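Local coordinates for HdaB,HdaA (Adhesin), HUS-associated diffuse adherence (Escherichia coli, PDB 5D55), which forms the minor tip subunit of the Hda (AAF/IV) pilus, a chaperone-usher fibre of enteroaggregative Escherichia coli, and probably contributes to cell adhesion, at residues 24-35 / 104-115. Sequence-based numbering, arbitrary orientation.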
ATOM      1  N   ASN B  24      14.149 -16.022 -33.834  1.00 27.05           N
ATOM      2  CA  ASN B  24      13.607 -16.829 -32.744  1.00 27.76           C
ATOM      3  C   ASN B  24      14.638 -17.716 -32.045  1.00 27.85           C
ATOM      4  O   ASN B  24      14.267 -18.594 -31.279  1.00 30.07           O
ATOM      5  CB  ASN B  24      12.433 -17.673 -33.254  1.00 26.79           C
ATOM      6  CG  ASN B  24      12.879 -18.881 -34.051  1.00 29.07           C
ATOM      7  OD1 ASN B  24      13.839 -18.817 -34.814  1.00 30.05           O
ATOM      8  ND2 ASN B  24      12.173 -19.997 -33.878  1.00 29.99           N
ATOM      9  N   LEU B  25      15.918 -17.498 -32.329  1.00 28.42           N
ATOM     10  CA  LEU B  25      16.993 -18.184 -31.611  1.00 29.87           C
ATOM     11  C   LEU B  25      17.449 -17.201 -30.544  1.00 30.92           C
ATOM     12  O   LEU B  25      18.365 -16.397 -30.757  1.00 31.85           O
ATOM     13  CB  LEU B  25      18.127 -18.589 -32.560  1.00 31.59           C
ATOM     14  CG  LEU B  25      17.736 -19.587 -33.667  1.00 32.31           C
ATOM     15  CD1 LEU B  25      18.930 -19.991 -34.544  1.00 33.81           C
ATOM     16  CD2 LEU B  25      17.078 -20.836 -33.092  1.00 32.48           C
ATOM     17  N   LEU B  26      16.759 -17.243 -29.405  1.00 29.52           N
ATOM     18  CA  LEU B  26      16.884 -16.189 -28.416  1.00 28.80           C
ATOM     19  C   LEU B  26      17.830 -16.580 -27.286  1.00 29.03           C
ATOM     20  O   LEU B  26      17.584 -17.544 -26.552  1.00 27.14           O
ATOM     21  CB  LEU B  26      15.506 -15.762 -27.894  1.00 28.28           C
ATOM     22  CG  LEU B  26      14.438 -15.443 -28.954  1.00 26.62           C
ATOM     23  CD1 LEU B  26      13.147 -14.916 -28.306  1.00 27.05           C
ATOM     24  CD2 LEU B  26      14.973 -14.444 -29.971  1.00 27.00           C
ATOM     25  N   HIS B  27      18.925 -15.827 -27.193  1.00 29.16           N
ATOM     26  CA  HIS B  27      19.888 -15.948 -26.106  1.00 32.01           C
ATOM     27  C   HIS B  27      19.249 -15.502 -24.799  1.00 31.61           C
ATOM     28  O   HIS B  27      18.398 -14.613 -24.784  1.00 29.08           O
ATOM     29  CB  HIS B  27      21.123 -15.082 -26.389  1.00 33.80           C
ATOM     30  CG  HIS B  27      22.042 -15.644 -27.430  1.00 36.50           C
ATOM     31  ND1 HIS B  27      23.005 -16.588 -27.141  1.00 40.74           N
ATOM     32  CD2 HIS B  27      22.169 -15.372 -28.751  1.00 37.95           C
ATOM     33  CE1 HIS B  27      23.674 -16.884 -28.243  1.00 40.19           C
ATOM     34  NE2 HIS B  27      23.191 -16.154 -29.231  1.00 40.03           N
ATOM     35  N   ASP B  28      19.663 -16.128 -23.701  1.00 32.38           N
ATOM     36  CA  ASP B  28      19.284 -15.682 -22.372  1.00 30.65           C
ATOM     37  C   ASP B  28      19.586 -14.186 -22.233  1.00 28.98           C
ATOM     38  O   ASP B  28      20.615 -13.706 -22.706  1.00 30.63           O
ATOM     39  CB  ASP B  28      20.086 -16.468 -21.322  1.00 32.69           C
ATOM     40  CG  ASP B  28      19.845 -15.975 -19.910  1.00 32.54           C
ATOM     41  OD1 ASP B  28      18.902 -16.471 -19.259  1.00 33.93           O
ATOM     42  OD2 ASP B  28      20.599 -15.094 -19.446  1.00 34.96           O
ATOM     43  N   GLY B  29      18.691 -13.454 -21.589  1.00 28.12           N
ATOM     44  CA  GLY B  29      18.914 -12.031 -21.367  1.00 27.12           C
ATOM     45  C   GLY B  29      18.328 -11.119 -22.437  1.00 27.37           C
ATOM     46  O   GLY B  29      18.227  -9.910 -22.225  1.00 26.04           O
ATOM     47  N   VAL B  30      17.941 -11.677 -23.584  1.00 27.21           N
ATOM     48  CA  VAL B  30      17.410 -10.853 -24.687  1.00 27.55           C
ATOM     49  C   VAL B  30      16.149 -10.106 -24.233  1.00 24.96           C
ATOM     50  O   VAL B  30      15.220 -10.716 -23.699  1.00 24.53           O
ATOM     51  CB  VAL B  30      17.145 -11.691 -25.968  1.00 29.64           C
ATOM     52  CG1 VAL B  30      16.285 -10.928 -26.965  1.00 30.81           C
ATOM     53  CG2 VAL B  30      18.463 -12.113 -26.610  1.00 30.83           C
ATOM     54  N   LYS B  31      16.131  -8.790 -24.444  1.00 24.32           N
ATOM     55  CA  LYS B  31      15.038  -7.939 -23.959  1.00 23.85           C
ATOM     56  C   LYS B  31      13.839  -8.000 -24.895  1.00 24.04           C
ATOM     57  O   LYS B  31      13.956  -7.700 -26.092  1.00 24.98           O
ATOM     58  CB  LYS B  31      15.516  -6.493 -23.782  1.00 24.89           C
ATOM     59  CG  LYS B  31      16.587  -6.312 -22.712  1.00 27.21           C
ATOM     60  CD  LYS B  31      17.330  -4.993 -22.906  1.00 29.34           C
ATOM     61  CE  LYS B  31      18.173  -4.636 -21.687  1.00 30.69           C
ATOM     62  NZ  LYS B  31      18.888  -3.333 -21.923  1.00 35.45           N
ATOM     63  N   LEU B  32      12.695  -8.391 -24.344  1.00 21.47           N
ATOM     64  CA  LEU B  32      11.458  -8.539 -25.111  1.00 22.41           C
ATOM     65  C   LEU B  32      10.463  -7.396 -24.858  1.00 21.82           C
ATOM     66  O   LEU B  32       9.543  -7.180 -25.661  1.00 21.50           O
ATOM     67  CB  LEU B  32      10.768  -9.858 -24.780  1.00 22.52           C
ATOM     68  CG  LEU B  32      11.529 -11.174 -24.968  1.00 24.53           C
ATOM     69  CD1 LEU B  32      10.698 -12.286 -24.403  1.00 25.81           C
ATOM     70  CD2 LEU B  32      11.859 -11.437 -26.431  1.00 24.64           C
ATOM     71  N   ALA B  33      10.648  -6.698 -23.738  1.00 21.73           N
ATOM     72  CA  ALA B  33       9.855  -5.507 -23.376  1.00 22.77           C
ATOM     73  C   ALA B  33      10.598  -4.631 -22.372  1.00 22.18           C
ATOM     74  O   ALA B  33      11.425  -5.124 -21.600  1.00 21.88           O
ATOM     75  CB  ALA B  33       8.491  -5.909 -22.815  1.00 21.00           C
ATOM     76  N   THR B  34      10.291  -3.335 -22.379  1.00 22.64           N
ATOM     77  CA  THR B  34      10.919  -2.364 -21.475  1.00 22.57           C
ATOM     78  C   THR B  34       9.865  -1.797 -20.548  1.00 23.19           C
ATOM     79  O   THR B  34       8.833  -1.287 -20.999  1.00 22.97           O
ATOM     80  CB  THR B  34      11.573  -1.194 -22.243  1.00 23.95           C
ATOM     81  OG1 THR B  34      12.470  -1.705 -23.232  1.00 25.75           O
ATOM     82  CG2 THR B  34      12.325  -0.229 -21.283  1.00 23.49           C
ATOM     83  N   GLY B  35      10.124  -1.900 -19.249  1.00 22.65           N
ATOM     84  CA  GLY B  35       9.172  -1.466 -18.253  1.00 21.89           C
ATOM     85  C   GLY B  35       9.687  -0.289 -17.451  1.00 22.65           C
ATOM     86  O   GLY B  35      10.876  -0.004 -17.435  1.00 22.50           O
ATOM     87  N   ILE B 104      13.655   1.646 -14.283  1.00 23.88           N
ATOM     88  CA  ILE B 104      13.457   0.851 -15.489  1.00 24.01           C
ATOM     89  C   ILE B 104      13.712  -0.628 -15.185  1.00 24.05           C
ATOM     90  O   ILE B 104      14.629  -0.962 -14.425  1.00 23.74           O
ATOM     91  CB  ILE B 104      14.421   1.311 -16.624  1.00 25.42           C
ATOM     92  CG1 ILE B 104      14.156   2.773 -17.006  1.00 26.60           C
ATOM     93  CG2 ILE B 104      14.325   0.385 -17.873  1.00 23.77           C
ATOM     94  CD1 ILE B 104      12.806   3.030 -17.617  1.00 28.21           C
ATOM     95  N   PHE B 105      12.895  -1.501 -15.772  1.00 22.18           N
ATOM     96  CA  PHE B 105      13.125  -2.937 -15.752  1.00 21.69           C
ATOM     97  C   PHE B 105      12.833  -3.499 -17.150  1.00 23.09           C
ATOM     98  O   PHE B 105      12.318  -2.767 -18.020  1.00 22.54           O
ATOM     99  CB  PHE B 105      12.258  -3.616 -14.672  1.00 21.08           C
ATOM    100  CG  PHE B 105      10.768  -3.494 -14.908  1.00 22.36           C
ATOM    101  CD1 PHE B 105      10.075  -4.477 -15.623  1.00 21.16           C
ATOM    102  CD2 PHE B 105      10.067  -2.386 -14.439  1.00 21.01           C
ATOM    103  CE1 PHE B 105       8.709  -4.360 -15.846  1.00 22.43           C
ATOM    104  CE2 PHE B 105       8.703  -2.261 -14.654  1.00 21.34           C
ATOM    105  CZ  PHE B 105       8.020  -3.239 -15.360  1.00 22.64           C
ATOM    106  N   TYR B 106      13.161  -4.774 -17.373  1.00 22.34           N
ATOM    107  CA  TYR B 106      12.882  -5.435 -18.651  1.00 22.81           C
ATOM    108  C   TYR B 106      12.222  -6.795 -18.467  1.00 24.40           C
ATOM    109  O   TYR B 106      12.354  -7.428 -17.412  1.00 24.94           O
ATOM    110  CB  TYR B 106      14.160  -5.593 -19.495  1.00 22.02           C
ATOM    111  CG  TYR B 106      14.942  -4.307 -19.667  1.00 22.88           C
ATOM    112  CD1 TYR B 106      14.690  -3.456 -20.737  1.00 22.59           C
ATOM    113  CD2 TYR B 106      15.923  -3.941 -18.745  1.00 22.40           C
ATOM    114  CE1 TYR B 106      15.398  -2.260 -20.885  1.00 24.60           C
ATOM    115  CE2 TYR B 106      16.635  -2.770 -18.880  1.00 23.81           C
ATOM    116  CZ  TYR B 106      16.369  -1.928 -19.956  1.00 25.03           C
ATOM    117  OH  TYR B 106      17.078  -0.755 -20.099  1.00 25.53           O
ATOM    118  N   ILE B 107      11.486  -7.229 -19.489  1.00 22.66           N
ATOM    119  CA  ILE B 107      11.117  -8.626 -19.605  1.00 22.60           C
ATOM    120  C   ILE B 107      12.204  -9.207 -20.489  1.00 23.28           C
ATOM    121  O   ILE B 107      12.477  -8.687 -21.581  1.00 22.85           O
ATOM    122  CB  ILE B 107       9.727  -8.838 -20.279  1.00 23.81           C
ATOM    123  CG1 ILE B 107       8.596  -8.110 -19.531  1.00 24.23           C
ATOM    124  CG2 ILE B 107       9.439 -10.343 -20.474  1.00 22.86           C
ATOM    125  CD1 ILE B 107       8.264  -8.704 -18.154  1.00 25.55           C
ATOM    126  N   GLU B 108      12.875 -10.242 -19.993  1.00 23.46           N
ATOM    127  CA  GLU B 108      13.984 -10.850 -20.730  1.00 23.64           C
ATOM    128  C   GLU B 108      13.757 -12.335 -20.924  1.00 22.84           C
ATOM    129  O   GLU B 108      13.087 -12.974 -20.114  1.00 22.77           O
ATOM    130  CB  GLU B 108      15.309 -10.627 -20.006  1.00 25.50           C
ATOM    131  CG  GLU B 108      15.700  -9.149 -19.882  1.00 29.20           C
ATOM    132  CD  GLU B 108      17.070  -8.942 -19.260  1.00 31.25           C
ATOM    133  OE1 GLU B 108      17.663  -9.922 -18.750  1.00 32.37           O
ATOM    134  OE2 GLU B 108      17.557  -7.793 -19.289  1.00 32.99           O
ATOM    135  N   VAL B 109      14.350 -12.879 -21.983  1.00 22.51           N
ATOM    136  CA  VAL B 109      14.326 -14.308 -22.226  1.00 22.95           C
ATOM    137  C   VAL B 109      15.111 -14.993 -21.104  1.00 23.97           C
ATOM    138  O   VAL B 109      16.251 -14.626 -20.814  1.00 23.96           O
ATOM    139  CB  VAL B 109      14.954 -14.643 -23.598  1.00 23.55           C
ATOM    140  CG1 VAL B 109      14.976 -16.134 -23.815  1.00 23.91           C
ATOM    141  CG2 VAL B 109      14.162 -13.948 -24.719  1.00 22.34           C
ATOM    142  N   ASP B 110      14.491 -15.982 -20.478  1.00 25.55           N
ATOM    143  CA  ASP B 110      15.108 -16.674 -19.340  1.00 27.76           C
ATOM    144  C   ASP B 110      15.672 -18.017 -19.815  1.00 28.56           C
ATOM    145  O   ASP B 110      14.944 -19.005 -19.918  1.00 30.26           O
ATOM    146  CB  ASP B 110      14.075 -16.839 -18.222  1.00 29.87           C
ATOM    147  CG  ASP B 110      14.675 -17.385 -16.922  1.00 34.08           C
ATOM    148  OD1 ASP B 110      15.916 -17.435 -16.788  1.00 36.65           O
ATOM    149  OD2 ASP B 110      13.892 -17.769 -16.031  1.00 37.17           O
ATOM    150  N   GLY B 111      16.963 -18.027 -20.135  1.00 28.87           N
ATOM    151  CA  GLY B 111      17.635 -19.212 -20.690  1.00 31.66           C
ATOM    152  C   GLY B 111      17.566 -19.266 -22.213  1.00 31.10           C
ATOM    153  O   GLY B 111      16.539 -18.913 -22.810  1.00 30.00           O
ATOM    154  N   ASN B 112      18.656 -19.696 -22.845  1.00 32.15           N
ATOM    155  CA  ASN B 112      18.693 -19.856 -24.310  1.00 32.39           C
ATOM    156  C   ASN B 112      17.475 -20.644 -24.817  1.00 32.07           C
ATOM    157  O   ASN B 112      17.192 -21.735 -24.316  1.00 34.05           O
ATOM    158  CB  ASN B 112      19.973 -20.575 -24.740  1.00 33.80           C
ATOM    159  CG  ASN B 112      21.217 -19.696 -24.665  1.00 35.14           C
ATOM    160  OD1 ASN B 112      21.190 -18.558 -24.190  1.00 33.29           O
ATOM    161  ND2 ASN B 112      22.336 -20.247 -25.129  1.00 37.41           N
ATOM    162  N   GLN B 113      16.751 -20.101 -25.797  1.00 30.14           N
ATOM    163  CA  GLN B 113      15.514 -20.742 -26.265  1.00 31.17           C
ATOM    164  C   GLN B 113      15.278 -20.553 -27.751  1.00 31.71           C
ATOM    165  O   GLN B 113      15.399 -19.434 -28.273  1.00 31.63           O
ATOM    166  CB  GLN B 113      14.285 -20.190 -25.525  1.00 29.57           C
ATOM    167  CG  GLN B 113      14.081 -20.689 -24.093  1.00 30.40           C
ATOM    168  CD  GLN B 113      13.107 -19.805 -23.336  1.00 29.85           C
ATOM    169  OE1 GLN B 113      11.888 -19.892 -23.527  1.00 29.57           O
ATOM    170  NE2 GLN B 113      13.641 -18.935 -22.489  1.00 28.07           N
ATOM    171  N   GLN B 114      14.936 -21.649 -28.420  1.00 31.65           N
ATOM    172  CA  GLN B 114      14.379 -21.592 -29.759  1.00 32.42           C
ATOM    173  C   GLN B 114      12.883 -21.508 -29.546  1.00 31.88           C
ATOM    174  O   GLN B 114      12.245 -22.493 -29.162  1.00 33.36           O
ATOM    175  CB  GLN B 114      14.750 -22.837 -30.579  1.00 34.72           C
ATOM    176  CG  GLN B 114      14.136 -22.830 -31.969  1.00 36.91           C
ATOM    177  CD  GLN B 114      14.257 -24.146 -32.721  1.00 40.58           C
ATOM    178  OE1 GLN B 114      13.425 -24.444 -33.572  1.00 43.40           O
ATOM    179  NE2 GLN B 114      15.291 -24.925 -32.428  1.00 41.20           N
ATOM    180  N   VAL B 115      12.343 -20.314 -29.753  1.00 29.59           N
ATOM    181  CA  VAL B 115      10.974 -19.993 -29.389  1.00 28.98           C
ATOM    182  C   VAL B 115      10.128 -20.044 -30.639  1.00 29.93           C
ATOM    183  O   VAL B 115      10.462 -19.419 -31.654  1.00 29.25           O
ATOM    184  CB  VAL B 115      10.867 -18.577 -28.768  1.00 27.15           C
ATOM    185  CG1 VAL B 115       9.426 -18.273 -28.302  1.00 26.23           C
ATOM    186  CG2 VAL B 115      11.845 -18.417 -27.620  1.00 26.14           C
TER
HETATM  187  O   HOH W   1      19.952  -8.240 -21.269  1.00 28.42           O
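From Leu25 paired with Gln114 to Gly35 paired with Phe105, the segments 24-35 and 104-115, both within the HdaB part of this engineered fusion, run antiparallel, the axes of strands 31-35 and 104-109 4.5 Å apart at 163°. A classic beta bulge interrupts the longer ladder, for Leu32 and Ala33 both face Ile107: Leu32 N gives Ile107 O a 2.8 Å hydrogen bond, Ala33 N only a weak one. Between the two ladders, where a type II turn runs from His27 to Val30, side chains supplement backbone bonds such as Gly29 N to Val109 O. Asn112 OD1 accepts a hydrogen bond from Asp28 N at 2.9 Å, and Asp28 OD1 turns its anti lone pair to Gly111 N at 2.6 Å. The same OD1 forms a salt bridge with Arg77, which also bridges Asp110 and probably offsets the closeness of the two carboxylates. Lys31, extended beyond CG, lies across one face of the Tyr106 ring; CE makes a CH-pi contact 3.5 Å from the ring centroid, and NZ adds a cation-pi contact. Inside, Val109 CG2, beside its backbone N (CG1 anti to it, chi1 178°), meets Leu26 CD1 and Leu32 CD2, the latter at 3.8 Å. Gly35 CA makes a CH-pi contact over the Phe105 ring, 3.7 Å from the centroid. Ile107 and Leu32 continue inward onto Phe122 of strand 118-132, a two-faced beta-sandwich character consistent with the immunoglobulin-like fold of chaperone-usher pilus subunits.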